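Local atomic coordinates of transmembrane oligosaccharyl transferase, putative (PDB entry 3VGP), a protein that is a putative transmembrane oligosaccharyl transferase, represented here by its C-terminal globular domain, in which helices pack around a small mixed beta sheet. Residues A[90-95]-A[153-158]. The protein carries 1 engineered substitution. Residues are numbered along the deposited sequence; the frame is centred on the assembly and turned at random.
Sequences VTADEI and FGDVKI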
ATOM      1  N   VAL A  90       2.411  -0.387   2.987  1.00 16.10           N
ATOM      2  CA  VAL A  90       2.662  -1.805   3.215  1.00 16.23           C
ATOM      3  C   VAL A  90       2.477  -2.642   1.959  1.00 16.04           C
ATOM      4  O   VAL A  90       1.491  -2.483   1.243  1.00 16.29           O
ATOM      5  CB  VAL A  90       1.721  -2.352   4.308  1.00 18.30           C
ATOM      6  CG1 VAL A  90       2.124  -3.772   4.687  1.00 21.13           C
ATOM      7  CG2 VAL A  90       1.758  -1.440   5.524  1.00 21.87           C
ATOM      8  N   THR A  91       3.429  -3.536   1.706  1.00 15.25           N
ATOM      9  CA  THR A  91       3.370  -4.418   0.543  1.00 15.80           C
ATOM     10  C   THR A  91       3.444  -5.872   1.009  1.00 17.18           C
ATOM     11  O   THR A  91       3.663  -6.143   2.188  1.00 17.19           O
ATOM     12  CB  THR A  91       4.533  -4.147  -0.451  1.00 15.78           C
ATOM     13  OG1 THR A  91       5.790  -4.462   0.164  1.00 16.89           O
ATOM     14  CG2 THR A  91       4.538  -2.674  -0.873  1.00 17.10           C
ATOM     15  N   ALA A  92       3.236  -6.801   0.081  1.00 16.22           N
ATOM     16  CA  ALA A  92       3.292  -8.231   0.383  1.00 16.83           C
ATOM     17  C   ALA A  92       3.400  -8.963  -0.946  1.00 16.63           C
ATOM     18  O   ALA A  92       3.077  -8.400  -1.993  1.00 16.32           O
ATOM     19  CB  ALA A  92       2.033  -8.671   1.126  1.00 16.90           C
ATOM     20  N   ASP A  93       3.844 -10.216  -0.923  1.00 15.08           N
ATOM     21  CA  ASP A  93       3.986 -10.952  -2.179  1.00 17.27           C
ATOM     22  C   ASP A  93       2.684 -10.992  -2.968  1.00 16.11           C
ATOM     23  O   ASP A  93       2.696 -10.898  -4.199  1.00 16.67           O
ATOM     24  CB  ASP A  93       4.443 -12.397  -1.933  1.00 19.50           C
ATOM     25  CG  ASP A  93       5.892 -12.495  -1.500  1.00 22.76           C
ATOM     26  OD1 ASP A  93       6.654 -11.529  -1.717  1.00 23.91           O
ATOM     27  OD2 ASP A  93       6.275 -13.559  -0.959  1.00 23.35           O
ATOM     28  N   GLU A  94       1.566 -11.116  -2.261  1.00 18.50           N
ATOM     29  CA  GLU A  94       0.253 -11.207  -2.904  1.00 19.31           C
ATOM     30  C   GLU A  94      -0.111 -10.099  -3.889  1.00 20.89           C
ATOM     31  O   GLU A  94      -0.868 -10.341  -4.824  1.00 20.01           O
ATOM     32  CB  GLU A  94      -0.857 -11.314  -1.849  1.00 22.72           C
ATOM     33  CG  GLU A  94      -1.004 -10.083  -0.962  1.00 27.37           C
ATOM     34  CD  GLU A  94      -2.233 -10.143  -0.070  1.00 30.66           C
ATOM     35  OE1 GLU A  94      -2.459  -9.181   0.698  1.00 30.08           O
ATOM     36  OE2 GLU A  94      -2.976 -11.149  -0.142  1.00 29.24           O
ATOM     37  N   ILE A  95       0.393  -8.882  -3.692  1.00 21.09           N
ATOM     38  CA  ILE A  95       0.045  -7.814  -4.625  1.00 18.89           C
ATOM     39  C   ILE A  95       1.068  -7.624  -5.735  1.00 19.95           C
ATOM     40  O   ILE A  95       0.987  -6.671  -6.516  1.00 20.50           O
ATOM     41  CB  ILE A  95      -0.200  -6.456  -3.894  1.00 18.03           C
ATOM     42  CG1 ILE A  95       1.069  -5.970  -3.190  1.00 16.92           C
ATOM     43  CG2 ILE A  95      -1.309  -6.620  -2.875  1.00 19.66           C
ATOM     44  CD1 ILE A  95       0.926  -4.555  -2.636  1.00 16.08           C
ATOM     45  N   PHE A 153       7.348  -8.735   8.285  1.00 23.50           N
ATOM     46  CA  PHE A 153       6.673  -9.818   8.992  1.00 23.24           C
ATOM     47  C   PHE A 153       6.344 -10.828   7.908  1.00 23.43           C
ATOM     48  O   PHE A 153       5.325 -10.714   7.233  1.00 23.56           O
ATOM     49  CB  PHE A 153       5.392  -9.296   9.649  1.00 24.03           C
ATOM     50  CG  PHE A 153       5.639  -8.313  10.759  1.00 24.60           C
ATOM     51  CD1 PHE A 153       5.940  -8.752  12.045  1.00 26.96           C
ATOM     52  CD2 PHE A 153       5.595  -6.943  10.514  1.00 24.15           C
ATOM     53  CE1 PHE A 153       6.195  -7.842  13.073  1.00 27.62           C
ATOM     54  CE2 PHE A 153       5.849  -6.024  11.534  1.00 25.05           C
ATOM     55  CZ  PHE A 153       6.149  -6.476  12.815  1.00 26.44           C
ATOM     56  N   GLY A 154       7.218 -11.816   7.733  1.00 24.02           N
ATOM     57  CA  GLY A 154       7.004 -12.786   6.677  1.00 23.92           C
ATOM     58  C   GLY A 154       7.340 -12.035   5.401  1.00 22.97           C
ATOM     59  O   GLY A 154       8.436 -11.487   5.280  1.00 23.86           O
ATOM     60  N   ASP A 155       6.410 -11.981   4.453  1.00 22.10           N
ATOM     61  CA  ASP A 155       6.667 -11.246   3.220  1.00 21.30           C
ATOM     62  C   ASP A 155       5.932  -9.911   3.226  1.00 21.53           C
ATOM     63  O   ASP A 155       5.895  -9.207   2.217  1.00 20.33           O
ATOM     64  CB  ASP A 155       6.267 -12.061   1.987  1.00 23.60           C
ATOM     65  CG  ASP A 155       4.832 -12.530   2.033  1.00 25.47           C
ATOM     66  OD1 ASP A 155       4.542 -13.472   2.797  1.00 28.42           O
ATOM     67  OD2 ASP A 155       3.994 -11.955   1.307  1.00 24.74           O
ATOM     68  N   VAL A 156       5.342  -9.570   4.367  1.00 19.11           N
ATOM     69  CA  VAL A 156       4.648  -8.296   4.510  1.00 18.70           C
ATOM     70  C   VAL A 156       5.739  -7.281   4.849  1.00 19.02           C
ATOM     71  O   VAL A 156       6.428  -7.423   5.861  1.00 21.34           O
ATOM     72  CB  VAL A 156       3.611  -8.334   5.658  1.00 17.44           C
ATOM     73  CG1 VAL A 156       2.884  -6.997   5.749  1.00 19.07           C
ATOM     74  CG2 VAL A 156       2.614  -9.451   5.425  1.00 18.41           C
ATOM     75  N   LYS A 157       5.901  -6.270   4.001  1.00 17.60           N
ATOM     76  CA  LYS A 157       6.932  -5.258   4.217  1.00 17.38           C
ATOM     77  C   LYS A 157       6.324  -3.902   4.553  1.00 17.78           C
ATOM     78  O   LYS A 157       5.401  -3.449   3.881  1.00 17.95           O
ATOM     79  CB  LYS A 157       7.814  -5.127   2.972  1.00 16.74           C
ATOM     80  CG  LYS A 157       8.515  -6.414   2.569  1.00 14.98           C
ATOM     81  CD  LYS A 157       9.443  -6.206   1.384  1.00 17.63           C
ATOM     82  CE  LYS A 157      10.084  -7.529   0.965  1.00 21.08           C
ATOM     83  NZ  LYS A 157      11.054  -7.372  -0.148  1.00 23.03           N
ATOM     84  N   ILE A 158       6.849  -3.264   5.596  1.00 14.79           N
ATOM     85  CA  ILE A 158       6.365  -1.954   6.018  1.00 16.60           C
ATOM     86  C   ILE A 158       7.403  -0.896   5.666  1.00 15.60           C
ATOM     87  O   ILE A 158       8.554  -0.975   6.093  1.00 14.60           O
ATOM     88  CB  ILE A 158       6.095  -1.913   7.541  1.00 15.74           C
ATOM     89  CG1 ILE A 158       5.011  -2.935   7.901  1.00 16.51           C
ATOM     90  CG2 ILE A 158       5.638  -0.515   7.958  1.00 18.09           C
ATOM     91  CD1 ILE A 158       4.722  -3.024   9.380  1.00 14.97           C
TER
HETATM   92  O   HOH W   1       1.479 -12.335   0.369  1.00 20.04           O
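The F153 ring meets I158 CD1 at its edge, in the ring plane, whereas the side chains of D93 and D155 cross obliquely with their carboxylate planes nearly parallel, 19° apart. These acids are close, D93 OD2 lying 3.6 Å from D155 OD2, a repulsion probably eased by their other partners. D155 OD2 takes the backbone N of D93 on its anti lone pair at 2.8 Å and also accepts from a water at 2.7 Å, which in turn receives the E94 N-H. One short acidic side chain thus gathers two successive N-H groups, one directly and one through water, where the 3-10 segment 93-95 begins. D93 OD1 turns instead to H137 NE2, and H137 ND1 meets T91 OG1, so one imidazole ties both residues together.

Beyond this polar end the backbones pair. T91 N donates to K157 O at 164°, in the carbonyl plane, while K157 N reaches T91 O at 2.9 Å from above the T91 carbonyl plane. T91 and K157 share one face of the sheet, where T91 OG1 rests on K157 CB at 3.5 Å; the extended lysine chain suits this spot because it leads away to carry NZ to H137 O and N140 OD1. The face of V90 and I158 is apolar: V90 and V156 each hold CG1 anti to the backbone N, and these methyls meet tightly at 3.5 Å, while V90 CG2 touches I158 CG1 at 4.3 Å. Beta-branched residues fit this extended backbone, and W8 and M15 of helix 6-20 cover V90. G154, with positive phi, suits the second position of the type II' turn from F153 to V156. Reciprocal F153-V156 backbone bonds close a two-residue beta-hairpin, whose strand 156-161 runs antiparallel to strand 88-91 inside the mixed sheet.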